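Local coordinates for aq_2013 protein (Aquifex aeolicus, PDB 2P6C), which is of unknown function, but belongs to the YjbQ (UPF0047) family and is found as an assembly of three copies of its chain, at residues K2-Y7 / K26-E31; L8-K13 / I117-F122; R16-I21 / G58-I63; V101-I104 / L109-G112. All coordinates share one frame; numbering follows the deposited sequence.

Interaction 1 (K2-Y7 / K26-E31)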
loop_
_atom_site.group_PDB
_atom_site.type_symbol
_atom_site.label_atom_id
_atom_site.label_comp_id
_atom_site.label_asym_id
_atom_site.label_seq_id
_atom_site.Cartn_x
_atom_site.Cartn_y
_atom_site.Cartn_z
ATOM N N LYS A 2 -12.324 -14.922 -15.022
ATOM C CA LYS A 2 -12.386 -13.703 -15.848
ATOM C C LYS A 2 -11.289 -12.687 -15.460
ATOM O O LYS A 2 -10.906 -12.539 -14.307
ATOM C CB LYS A 2 -13.744 -13.035 -15.616
ATOM C CG LYS A 2 -14.934 -13.738 -16.277
ATOM C CD LYS A 2 -16.231 -12.978 -15.979
ATOM C CE LYS A 2 -17.464 -13.532 -16.697
ATOM N NZ LYS A 2 -17.991 -14.658 -15.941
ATOM N N ALA A 3 -10.749 -11.986 -16.453
ATOM C CA ALA A 3 -9.698 -10.992 -16.272
ATOM C C ALA A 3 -10.001 -9.870 -17.259
ATOM O O ALA A 3 -10.450 -10.113 -18.383
ATOM C CB ALA A 3 -8.341 -11.604 -16.552
ATOM N N TYR A 4 -9.744 -8.644 -16.834
ATOM C CA TYR A 4 -10.047 -7.491 -17.651
ATOM C C TYR A 4 -8.978 -6.433 -17.408
ATOM O O TYR A 4 -8.633 -6.155 -16.259
ATOM C CB TYR A 4 -11.429 -6.985 -17.239
ATOM C CG TYR A 4 -11.867 -5.802 -18.023
ATOM C CD1 TYR A 4 -12.402 -5.965 -19.294
ATOM C CD2 TYR A 4 -11.633 -4.506 -17.559
ATOM C CE1 TYR A 4 -12.678 -4.873 -20.100
ATOM C CE2 TYR A 4 -11.909 -3.398 -18.368
ATOM C CZ TYR A 4 -12.425 -3.597 -19.642
ATOM O OH TYR A 4 -12.624 -2.544 -20.508
ATOM N N THR A 5 -8.445 -5.859 -18.480
ATOM C CA THR A 5 -7.414 -4.847 -18.355
ATOM C C THR A 5 -7.808 -3.588 -19.103
ATOM O O THR A 5 -8.395 -3.657 -20.182
ATOM C CB THR A 5 -6.096 -5.366 -18.927
ATOM O OG1 THR A 5 -5.788 -6.632 -18.336
ATOM C CG2 THR A 5 -4.964 -4.392 -18.636
ATOM N N LYS A 6 -7.506 -2.438 -18.505
ATOM C CA LYS A 6 -7.803 -1.139 -19.105
ATOM C C LYS A 6 -6.801 -0.119 -18.581
ATOM O O LYS A 6 -6.502 -0.095 -17.384
ATOM C CB LYS A 6 -9.227 -0.687 -18.760
ATOM C CG LYS A 6 -9.624 0.659 -19.368
ATOM C CD LYS A 6 -10.056 0.529 -20.827
ATOM C CE LYS A 6 -10.800 1.775 -21.312
ATOM N NZ LYS A 6 -12.067 2.008 -20.557
ATOM N N TYR A 7 -6.271 0.704 -19.483
ATOM C CA TYR A 7 -5.307 1.732 -19.112
ATOM C C TYR A 7 -5.922 3.123 -19.243
ATOM O O TYR A 7 -6.583 3.436 -20.236
ATOM C CB TYR A 7 -4.057 1.661 -20.002
ATOM C CG TYR A 7 -3.362 0.318 -19.997
ATOM C CD1 TYR A 7 -3.851 -0.743 -20.758
ATOM C CD2 TYR A 7 -2.224 0.102 -19.219
ATOM C CE1 TYR A 7 -3.228 -1.983 -20.746
ATOM C CE2 TYR A 7 -1.590 -1.139 -19.200
ATOM C CZ TYR A 7 -2.099 -2.177 -19.965
ATOM O OH TYR A 7 -1.490 -3.409 -19.940
ATOM N N LYS A 26 -15.239 2.367 -12.225
ATOM C CA LYS A 26 -16.556 1.746 -12.183
ATOM C C LYS A 26 -16.941 1.302 -13.587
ATOM O O LYS A 26 -17.531 0.242 -13.774
ATOM C CB LYS A 26 -17.598 2.728 -11.653
ATOM C CG LYS A 26 -17.525 2.969 -10.154
ATOM C CD LYS A 26 -18.795 3.648 -9.653
ATOM C CE LYS A 26 -18.805 3.725 -8.143
ATOM N NZ LYS A 26 -20.173 4.012 -7.633
ATOM N N LYS A 27 -16.599 2.115 -14.578
ATOM C CA LYS A 27 -16.889 1.760 -15.959
ATOM C C LYS A 27 -16.170 0.489 -16.328
ATOM O O LYS A 27 -16.687 -0.369 -17.032
ATOM C CB LYS A 27 -16.391 2.860 -16.883
ATOM C CG LYS A 27 -16.977 2.721 -18.290
ATOM C CD LYS A 27 -16.387 3.735 -19.268
ATOM C CE LYS A 27 -16.891 3.536 -20.700
ATOM N NZ LYS A 27 -16.401 4.619 -21.550
ATOM N N ALA A 28 -14.936 0.369 -15.847
ATOM C CA ALA A 28 -14.131 -0.805 -16.141
ATOM C C ALA A 28 -14.713 -2.034 -15.451
ATOM O O ALA A 28 -14.745 -3.121 -16.035
ATOM C CB ALA A 28 -12.694 -0.582 -15.702
ATOM N N VAL A 29 -15.174 -1.860 -14.212
ATOM C CA VAL A 29 -15.758 -2.981 -13.475
ATOM C C VAL A 29 -16.990 -3.502 -14.192
ATOM O O VAL A 29 -17.235 -4.699 -14.273
ATOM C CB VAL A 29 -16.151 -2.534 -12.056
ATOM C CG1 VAL A 29 -17.212 -3.474 -11.488
ATOM C CG2 VAL A 29 -14.934 -2.545 -11.152
ATOM N N GLU A 30 -17.783 -2.603 -14.758
ATOM C CA GLU A 30 -18.965 -3.022 -15.501
ATOM C C GLU A 30 -18.617 -3.824 -16.769
ATOM O O GLU A 30 -19.169 -4.866 -17.014
ATOM C CB GLU A 30 -19.839 -1.806 -15.846
ATOM C CG GLU A 30 -21.076 -2.205 -16.665
ATOM C CD GLU A 30 -22.167 -1.135 -16.663
ATOM O OE1 GLU A 30 -21.930 -0.023 -16.163
ATOM O OE2 GLU A 30 -23.256 -1.435 -17.173
ATOM N N GLU A 31 -17.668 -3.254 -17.571
ATOM C CA GLU A 31 -17.147 -3.855 -18.811
ATOM C C GLU A 31 -16.563 -5.289 -18.585
ATOM O O GLU A 31 -16.422 -6.086 -19.504
ATOM C CB GLU A 31 -16.094 -2.894 -19.409
ATOM C CG GLU A 31 -16.690 -1.544 -19.893
ATOM C CD GLU A 31 -15.604 -0.581 -20.378
ATOM O OE1 GLU A 31 -14.429 -0.842 -20.131
ATOM O OE2 GLU A 31 -15.940 0.425 -20.999
HETATM O O HOH W 1 -13.991 3.933 -22.182
#
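The Y4 side chain leaves strand 2-7 toward helix 26-31 with CG anti to the backbone N (chi1 -179°), which brings its ring alongside the last turn of the segment, where it meets both A28 and E31. The C atom of E31 lies over one face of the ring, displaced toward the rim, while the CE2 corner comes to A28, 4.0 Å from its CB and 3.7 Å from its O. Y4 and E31 cross at a slant, the ring and carboxylate planes standing 66° apart. Their polar ends meet where Y4 OH lies 2.5 Å from E31 OE1, a weak hydrogen bond, and not a settled one. K6, two residues further along the same strand face, bends at chi2 (81°) and chi4, and its NZ reaches E31 OE1 at 3.7 Å, a long salt bridge. A water accepts from K6 NZ at 3.2 Å and from K27 NZ at 2.6 Å. A28 rests on I132 and V29 on I134, so the helix lies over strand 128-136 as well as strand 2-10. One carboxylate oxygen faces both the phenol and the K6 ammonium group, which would probably favour an ionised E31.

Interaction 2 (L8-K13 / I117-F122)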
loop_
_atom_site.group_PDB
_atom_site.type_symbol
_atom_site.label_atom_id
_atom_site.label_comp_id
_atom_site.label_asym_id
_atom_site.label_seq_id
_atom_site.Cartn_x
_atom_site.Cartn_y
_atom_site.Cartn_z
ATOM N N LEU A 8 -5.710 3.953 -18.232
ATOM C CA LEU A 8 -6.215 5.311 -18.255
ATOM C C LEU A 8 -5.013 6.215 -18.486
ATOM O O LEU A 8 -3.958 6.031 -17.873
ATOM C CB LEU A 8 -6.901 5.653 -16.931
ATOM C CG LEU A 8 -8.059 4.737 -16.524
ATOM C CD1 LEU A 8 -8.653 5.247 -15.219
ATOM C CD2 LEU A 8 -9.117 4.688 -17.617
ATOM N N THR A 9 -5.169 7.176 -19.388
ATOM C CA THR A 9 -4.077 8.090 -19.695
ATOM C C THR A 9 -4.401 9.519 -19.267
ATOM O O THR A 9 -5.504 10.029 -19.498
ATOM C CB THR A 9 -3.732 8.078 -21.202
ATOM O OG1 THR A 9 -3.273 6.771 -21.561
ATOM C CG2 THR A 9 -2.638 9.096 -21.516
ATOM N N PHE A 10 -3.427 10.157 -18.630
ATOM C CA PHE A 10 -3.590 11.527 -18.172
ATOM C C PHE A 10 -2.417 12.349 -18.668
ATOM O O PHE A 10 -1.317 11.841 -18.904
ATOM C CB PHE A 10 -3.623 11.587 -16.645
ATOM C CG PHE A 10 -4.638 10.671 -16.028
ATOM C CD1 PHE A 10 -5.962 11.076 -15.853
ATOM C CD2 PHE A 10 -4.266 9.398 -15.617
ATOM C CE1 PHE A 10 -6.891 10.223 -15.270
ATOM C CE2 PHE A 10 -5.181 8.537 -15.037
ATOM C CZ PHE A 10 -6.498 8.947 -14.860
ATOM N N ASN A 11 -2.711 13.626 -18.846
ATOM C CA ASN A 11 -1.760 14.646 -19.245
ATOM C C ASN A 11 -2.307 15.914 -18.633
ATOM O O ASN A 11 -2.868 16.758 -19.314
ATOM C CB ASN A 11 -1.653 14.756 -20.766
ATOM C CG ASN A 11 -0.524 15.679 -21.198
ATOM O OD1 ASN A 11 0.014 16.433 -20.390
ATOM N ND2 ASN A 11 -0.156 15.617 -22.477
ATOM N N THR A 12 -2.155 15.991 -17.314
ATOM C CA THR A 12 -2.634 17.092 -16.507
ATOM C C THR A 12 -2.182 18.450 -16.988
ATOM O O THR A 12 -1.099 18.615 -17.555
ATOM C CB THR A 12 -2.200 16.925 -15.052
ATOM O OG1 THR A 12 -0.769 16.970 -14.975
ATOM C CG2 THR A 12 -2.686 15.588 -14.525
ATOM N N LYS A 13 -3.041 19.426 -16.743
ATOM C CA LYS A 13 -2.760 20.734 -17.173
ATOM C C LYS A 13 -1.659 21.362 -16.249
ATOM O O LYS A 13 -0.917 22.252 -16.644
ATOM C CB LYS A 13 -4.161 21.385 -17.150
ATOM C CG LYS A 13 -4.241 22.606 -18.067
ATOM C CD LYS A 13 -5.181 23.681 -17.523
ATOM C CE LYS A 13 -4.467 25.018 -17.297
ATOM N NZ LYS A 13 -5.290 25.878 -16.449
ATOM N N ILE A 117 -11.728 7.361 -5.476
ATOM C CA ILE A 117 -10.417 7.030 -6.030
ATOM C C ILE A 117 -9.883 8.217 -6.824
ATOM O O ILE A 117 -10.586 8.769 -7.668
ATOM C CB ILE A 117 -10.500 5.822 -6.989
ATOM C CG1 ILE A 117 -11.172 4.641 -6.291
ATOM C CG2 ILE A 117 -9.097 5.430 -7.459
ATOM C CD1 ILE A 117 -11.425 3.465 -7.219
ATOM N N PHE A 118 -8.643 8.612 -6.563
ATOM C CA PHE A 118 -8.055 9.726 -7.297
ATOM C C PHE A 118 -6.744 9.344 -7.937
ATOM O O PHE A 118 -6.048 8.444 -7.467
ATOM C CB PHE A 118 -7.743 10.913 -6.379
ATOM C CG PHE A 118 -8.944 11.607 -5.831
ATOM C CD1 PHE A 118 -9.570 11.141 -4.683
ATOM C CD2 PHE A 118 -9.418 12.777 -6.428
ATOM C CE1 PHE A 118 -10.648 11.830 -4.131
ATOM C CE2 PHE A 118 -10.487 13.469 -5.891
ATOM C CZ PHE A 118 -11.109 12.999 -4.734
ATOM N N TYR A 119 -6.419 10.033 -9.023
ATOM C CA TYR A 119 -5.115 9.911 -9.644
ATOM C C TYR A 119 -4.419 11.140 -9.164
ATOM O O TYR A 119 -4.837 12.248 -9.473
ATOM C CB TYR A 119 -5.210 9.969 -11.189
ATOM C CG TYR A 119 -3.835 10.053 -11.832
ATOM C CD1 TYR A 119 -2.903 9.022 -11.644
ATOM C CD2 TYR A 119 -3.465 11.148 -12.623
ATOM C CE1 TYR A 119 -1.637 9.091 -12.228
ATOM C CE2 TYR A 119 -2.198 11.218 -13.205
ATOM C CZ TYR A 119 -1.285 10.194 -13.000
ATOM O OH TYR A 119 -0.009 10.274 -13.534
ATOM N N ALA A 120 -3.427 10.939 -8.312
ATOM C CA ALA A 120 -2.733 12.081 -7.766
ATOM C C ALA A 120 -1.422 12.332 -8.532
ATOM O O ALA A 120 -0.437 11.608 -8.407
ATOM C CB ALA A 120 -2.510 11.809 -6.276
ATOM N N GLU A 121 -1.466 13.353 -9.404
ATOM C CA GLU A 121 -0.353 13.712 -10.253
ATOM C C GLU A 121 0.652 14.588 -9.452
ATOM O O GLU A 121 0.301 15.602 -8.863
ATOM C CB GLU A 121 -0.924 14.381 -11.553
ATOM C CG GLU A 121 0.187 14.851 -12.494
ATOM C CD GLU A 121 0.983 13.654 -12.963
ATOM O OE1 GLU A 121 0.558 12.998 -13.904
ATOM O OE2 GLU A 121 2.029 13.383 -12.374
ATOM N N PHE A 122 1.931 14.217 -9.430
ATOM C CA PHE A 122 2.937 15.000 -8.714
ATOM C C PHE A 122 3.974 15.663 -9.629
ATOM O O PHE A 122 4.768 16.493 -9.175
ATOM C CB PHE A 122 3.645 14.120 -7.678
ATOM C CG PHE A 122 2.702 13.437 -6.726
ATOM C CD1 PHE A 122 1.699 14.158 -6.088
ATOM C CD2 PHE A 122 2.809 12.074 -6.475
ATOM C CE1 PHE A 122 0.812 13.536 -5.215
ATOM C CE2 PHE A 122 1.922 11.435 -5.599
ATOM C CZ PHE A 122 0.922 12.170 -4.970
HETATM O O HOH W 2 -0.104 14.033 -16.454
#
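Y119 meets F10 in an offset stack: the ring centroids are 4.3 Å apart and the planes differ by only 10°. The side chains run past each other in opposite directions, and each ring has a rim atom of the other over its face. Y119 CD2 and F10 CD2 make the closest approach at 3.6 Å, and Y119 CB also sits over the F10 face, a CH-pi contact. Beyond the stack, Y119 OH donates to E121 OE1 at 2.8 Å, arriving 49° out of the carboxylate plane, and it is also hydrogen-bonded to S48 OG. The stack joins two antiparallel sheets: F10 stands on the outer strand 2-10 of the four-stranded one, whereas Y119 belongs to the central strand 116-121 of the three-stranded one, with V130 packed on both rings and I19 on F10. Two residues on, E121 has CG anti to the backbone N (chi1 178°), which lays CG against T12, 3.4 Å from OG1 and 3.6 Å from CG2; the bend at chi2 then turns the carboxylate toward Y119 OH. The hydroxyl of T12 has its polar partners in K14 O and Q125 N. A water bridges the two segments, accepting from T12 N at 3.0 Å and donating to E121 OE1 at 2.8 Å, while E121 OE2 takes a salt bridge from K128 and a bond from D123 N.

Interaction 3 (R16-I21 / G58-I63)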
loop_
_atom_site.group_PDB
_atom_site.type_symbol
_atom_site.label_atom_id
_atom_site.label_comp_id
_atom_site.label_asym_id
_atom_site.label_seq_id
_atom_site.Cartn_x
_atom_site.Cartn_y
_atom_site.Cartn_z
ATOM N N ARG A 16 1.123 19.355 -10.559
ATOM C CA ARG A 16 0.470 18.643 -9.458
ATOM C C ARG A 16 -1.034 18.803 -9.583
ATOM O O ARG A 16 -1.535 19.915 -9.753
ATOM C CB ARG A 16 0.903 19.210 -8.106
ATOM C CG ARG A 16 2.379 19.050 -7.796
ATOM C CD ARG A 16 2.749 19.809 -6.527
ATOM N NE ARG A 16 4.169 19.691 -6.218
ATOM C CZ ARG A 16 4.802 20.453 -5.334
ATOM N NH1 ARG A 16 4.137 21.393 -4.669
ATOM N NH2 ARG A 16 6.104 20.290 -5.123
ATOM N N GLU A 17 -1.761 17.701 -9.469
ATOM C CA GLU A 17 -3.206 17.764 -9.596
ATOM C C GLU A 17 -3.860 16.498 -9.066
ATOM O O GLU A 17 -3.256 15.427 -9.063
ATOM C CB GLU A 17 -3.566 17.949 -11.069
ATOM C CG GLU A 17 -4.883 18.647 -11.322
ATOM C CD GLU A 17 -5.063 18.995 -12.789
ATOM O OE1 GLU A 17 -4.060 19.365 -13.436
ATOM O OE2 GLU A 17 -6.204 18.913 -13.296
ATOM N N LEU A 18 -5.100 16.636 -8.617
ATOM C CA LEU A 18 -5.967 15.627 -8.049
ATOM C C LEU A 18 -7.005 15.310 -9.095
ATOM O O LEU A 18 -7.845 16.131 -9.441
ATOM C CB LEU A 18 -6.638 16.191 -6.774
ATOM C CG LEU A 18 -6.878 15.149 -5.652
ATOM C CD1 LEU A 18 -5.876 13.994 -5.702
ATOM C CD2 LEU A 18 -6.766 15.752 -4.253
ATOM N N ILE A 19 -7.097 14.116 -9.666
ATOM C CA ILE A 19 -8.128 13.810 -10.660
ATOM C C ILE A 19 -9.040 12.664 -10.244
ATOM O O ILE A 19 -8.562 11.565 -9.964
ATOM C CB ILE A 19 -7.496 13.394 -12.008
ATOM C CG1 ILE A 19 -6.451 14.418 -12.447
ATOM C CG2 ILE A 19 -8.589 13.284 -13.076
ATOM C CD1 ILE A 19 -7.047 15.743 -12.842
ATOM N N ARG A 20 -10.347 12.911 -10.228
ATOM C CA ARG A 20 -11.278 11.865 -9.867
ATOM C C ARG A 20 -11.330 10.816 -10.961
ATOM O O ARG A 20 -11.463 11.116 -12.140
ATOM C CB ARG A 20 -12.657 12.494 -9.701
ATOM C CG ARG A 20 -12.808 13.201 -8.359
ATOM C CD ARG A 20 -14.232 13.718 -8.155
ATOM N NE ARG A 20 -14.414 14.135 -6.771
ATOM C CZ ARG A 20 -13.920 15.333 -6.420
ATOM N NH1 ARG A 20 -13.346 16.111 -7.323
ATOM N NH2 ARG A 20 -13.936 15.697 -5.138
ATOM N N ILE A 21 -11.179 9.555 -10.571
ATOM C CA ILE A 21 -11.223 8.456 -11.591
ATOM C C ILE A 21 -12.126 7.351 -11.114
ATOM O O ILE A 21 -12.173 6.265 -11.677
ATOM C CB ILE A 21 -9.834 7.809 -11.911
ATOM C CG1 ILE A 21 -9.198 7.316 -10.608
ATOM C CG2 ILE A 21 -8.901 8.872 -12.523
ATOM C CD1 ILE A 21 -7.936 6.492 -10.843
ATOM N N GLY A 58 -11.251 21.126 1.708
ATOM C CA GLY A 58 -10.283 21.495 2.718
ATOM C C GLY A 58 -9.276 20.371 2.890
ATOM O O GLY A 58 -8.078 20.617 3.057
ATOM N N LEU A 59 -9.753 19.128 2.838
ATOM C CA LEU A 59 -8.861 18.000 3.028
ATOM C C LEU A 59 -7.910 17.886 1.843
ATOM O O LEU A 59 -6.759 17.490 1.973
ATOM C CB LEU A 59 -9.713 16.731 3.149
ATOM C CG LEU A 59 -9.946 16.300 4.604
ATOM C CD1 LEU A 59 -10.696 14.971 4.706
ATOM C CD2 LEU A 59 -8.642 16.116 5.382
ATOM N N HIS A 60 -8.398 18.234 0.663
ATOM C CA HIS A 60 -7.535 18.187 -0.498
ATOM C C HIS A 60 -6.424 19.191 -0.302
ATOM O O HIS A 60 -5.273 18.927 -0.639
ATOM C CB HIS A 60 -8.319 18.504 -1.758
ATOM C CG HIS A 60 -9.344 17.470 -2.098
ATOM N ND1 HIS A 60 -10.202 17.598 -3.166
ATOM C CD2 HIS A 60 -9.652 16.292 -1.505
ATOM C CE1 HIS A 60 -10.997 16.545 -3.217
ATOM N NE2 HIS A 60 -10.686 15.738 -2.219
ATOM N N GLU A 61 -6.763 20.350 0.248
ATOM C CA GLU A 61 -5.715 21.333 0.455
ATOM C C GLU A 61 -4.760 20.862 1.541
ATOM O O GLU A 61 -3.546 20.990 1.437
ATOM C CB GLU A 61 -6.357 22.662 0.864
ATOM C CG GLU A 61 -5.324 23.668 1.391
ATOM C CD GLU A 61 -5.812 25.082 1.154
ATOM O OE1 GLU A 61 -6.981 25.250 0.812
ATOM O OE2 GLU A 61 -5.028 26.010 1.321
ATOM N N ASP A 62 -5.282 20.263 2.609
ATOM C CA ASP A 62 -4.417 19.768 3.679
ATOM C C ASP A 62 -3.403 18.744 3.155
ATOM O O ASP A 62 -2.263 18.689 3.584
ATOM C CB ASP A 62 -5.259 19.128 4.800
ATOM C CG ASP A 62 -6.131 20.157 5.523
ATOM O OD1 ASP A 62 -5.659 21.275 5.750
ATOM O OD2 ASP A 62 -7.256 19.811 5.885
ATOM N N ILE A 63 -3.835 17.880 2.221
ATOM C CA ILE A 63 -2.901 16.804 1.776
ATOM C C ILE A 63 -1.759 17.441 0.939
ATOM O O ILE A 63 -0.611 17.017 0.983
ATOM C CB ILE A 63 -3.601 15.563 1.114
ATOM C CG1 ILE A 63 -4.537 15.946 -0.043
ATOM C CG2 ILE A 63 -4.478 14.785 2.147
ATOM C CD1 ILE A 63 -4.606 14.899 -1.158
#
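L18 sets its CD2 methyl over one face of the H60 imidazole, 4.0 Å from the ring centroid and 19° off the normal, which meets the criterion for a CH-pi contact. This is helix-on-sheet packing: strand 17-20, an outer strand of the three-stranded antiparallel sheet, lies against helix 57-70, the short axes running at 137° to each other. The same L18 CD2 methyl touches I63 CD1 at 3.9 Å. I63 can deliver that end because its CG1 sits between the backbone N and the carbonyl carbon (chi1 53°), swinging the chain toward the strand. In the second shell, H60 NE2 is held by a hydrogen bond to D54 O. F118 meets the imidazole with its own ring nearly perpendicular and also packs on L18 and R20. An alanine in place of H60 would remove the surface beneath the L18 methyl and is likely to leave D54 O without its imidazole mate and open a gap beside F118. Further out, the same helix faces the third subunit, where I63 packs on L91 of that chain. R20, whose NH2 is fixed by a salt bridge to D55, comes to the histidine differently from L18: its guanidinium crosses the ring at about a right angle, and R20 NH2 lies at the imidazole edge, near the ring plane, 3.6 Å from H60 CE1.

Interaction 4 (V101-I104 / L109-G112)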
loop_
_atom_site.group_PDB
_atom_site.type_symbol
_atom_site.label_atom_id
_atom_site.label_comp_id
_atom_site.label_asym_id
_atom_site.label_seq_id
_atom_site.Cartn_x
_atom_site.Cartn_y
_atom_site.Cartn_z
ATOM N N VAL A 101 -6.122 -1.563 -4.051
ATOM C CA VAL A 101 -6.816 -2.748 -4.500
ATOM C C VAL A 101 -8.193 -2.709 -3.926
ATOM O O VAL A 101 -8.390 -2.570 -2.726
ATOM C CB VAL A 101 -6.113 -4.001 -3.971
ATOM C CG1 VAL A 101 -6.875 -5.251 -4.409
ATOM C CG2 VAL A 101 -4.695 -4.066 -4.506
ATOM N N LEU A 102 -9.206 -2.805 -4.777
ATOM C CA LEU A 102 -10.589 -2.753 -4.328
ATOM C C LEU A 102 -11.359 -4.051 -4.636
ATOM O O LEU A 102 -11.084 -4.767 -5.589
ATOM C CB LEU A 102 -11.248 -1.553 -5.016
ATOM C CG LEU A 102 -10.755 -0.217 -4.453
ATOM C CD1 LEU A 102 -11.126 0.976 -5.339
ATOM C CD2 LEU A 102 -11.328 0.083 -3.069
ATOM N N PRO A 103 -12.322 -4.354 -3.740
ATOM C CA PRO A 103 -13.216 -5.490 -3.884
ATOM C C PRO A 103 -14.286 -5.225 -4.933
ATOM O O PRO A 103 -14.687 -4.100 -5.189
ATOM C CB PRO A 103 -13.926 -5.711 -2.553
ATOM C CG PRO A 103 -13.564 -4.555 -1.609
ATOM C CD PRO A 103 -12.626 -3.631 -2.526
ATOM N N ILE A 104 -14.716 -6.312 -5.584
ATOM C CA ILE A 104 -15.890 -6.229 -6.417
ATOM C C ILE A 104 -16.921 -7.158 -5.829
ATOM O O ILE A 104 -16.710 -8.358 -5.717
ATOM C CB ILE A 104 -15.521 -6.702 -7.826
ATOM C CG1 ILE A 104 -14.638 -5.668 -8.526
ATOM C CG2 ILE A 104 -16.796 -6.884 -8.680
ATOM C CD1 ILE A 104 -14.024 -6.209 -9.819
ATOM N N LEU A 109 -18.121 -2.087 -7.542
ATOM C CA LEU A 109 -16.979 -1.593 -6.783
ATOM C C LEU A 109 -17.404 -1.433 -5.331
ATOM O O LEU A 109 -18.295 -0.657 -5.010
ATOM C CB LEU A 109 -16.580 -0.220 -7.323
ATOM C CG LEU A 109 -15.171 -0.121 -7.947
ATOM C CD1 LEU A 109 -14.639 1.315 -7.931
ATOM C CD2 LEU A 109 -14.107 -0.973 -7.253
ATOM N N ASP A 110 -16.776 -2.224 -4.440
ATOM C CA ASP A 110 -17.126 -2.250 -3.006
ATOM C C ASP A 110 -16.480 -1.086 -2.234
ATOM O O ASP A 110 -15.413 -1.234 -1.642
ATOM C CB ASP A 110 -16.659 -3.579 -2.397
ATOM C CG ASP A 110 -17.580 -3.986 -1.244
ATOM O OD1 ASP A 110 -18.281 -3.118 -0.712
ATOM O OD2 ASP A 110 -17.582 -5.161 -0.892
ATOM N N LEU A 111 -17.129 0.106 -2.277
ATOM C CA LEU A 111 -16.542 1.276 -1.632
ATOM C C LEU A 111 -17.273 1.731 -0.373
ATOM O O LEU A 111 -18.476 1.602 -0.208
ATOM C CB LEU A 111 -16.608 2.447 -2.603
ATOM C CG LEU A 111 -15.611 2.309 -3.741
ATOM C CD1 LEU A 111 -15.569 3.567 -4.605
ATOM C CD2 LEU A 111 -14.183 2.057 -3.266
ATOM N N GLY A 112 -16.485 2.348 0.536
ATOM C CA GLY A 112 -17.026 2.912 1.777
ATOM C C GLY A 112 -17.934 4.136 1.506
ATOM O O GLY A 112 -18.029 4.630 0.393
#
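The pyrrolidine ring of P103 turns its CB-CG-CD side to D110, and the two side chains cross at about a right angle. D110 CB comes to 3.3 Å from P103 CG, and D110 O lies 3.8 Å from P103 CD. The carbonyl plane of P103 is met from above: D110 N donates to P103 O at 2.9 Å, nearly straight at 173° but 39° out of that plane. This bond belongs to the single bridge between I104 and L109, where the chain folds back on strand 99-104, and D110 then centres an inverse gamma turn. L102 supplies the apolar part: its CB touches L109 CD2 at 3.7 Å and its CD2 meets L111 CD2 at 3.5 Å, tighter than usual for two methyls. Replacing P103 with a glycine would take the ring away and is likely to open a gap beside D110 CB, with the backbone freer to turn. D110 OD2 is bonded to T105 OG1. The chemistry thus divides in two, leucines packing the returning chain against strand 99-104 while the one backbone bond and the proline probably keep D110 placed so that its carboxylate meets Y7 OH of the third subunit.

How the interactions relate
Strand 2-10 carries both interaction 1 and interaction 2, whose centres lie 18 Å apart, the first between that strand and helix 22-32 and the second where the two sheets meet. Along the chain, interaction 1 crosses interactions 2 and 3 and closes before interaction 4 opens; interactions 3 and 4 are both nested inside the loop that interaction 2 closes. Interactions 2 and 3, centres 11 Å apart, are joined by the pairing of strands 17-20 and 116-121. Interaction 4 touches interaction 1, their centres 13 Å apart, through V29 on I104 and L109, and interaction 2 through I117 on L102 and L109. Contacts with other chains suggest that interactions 1, 3 and 4 lie next to subunit interfaces.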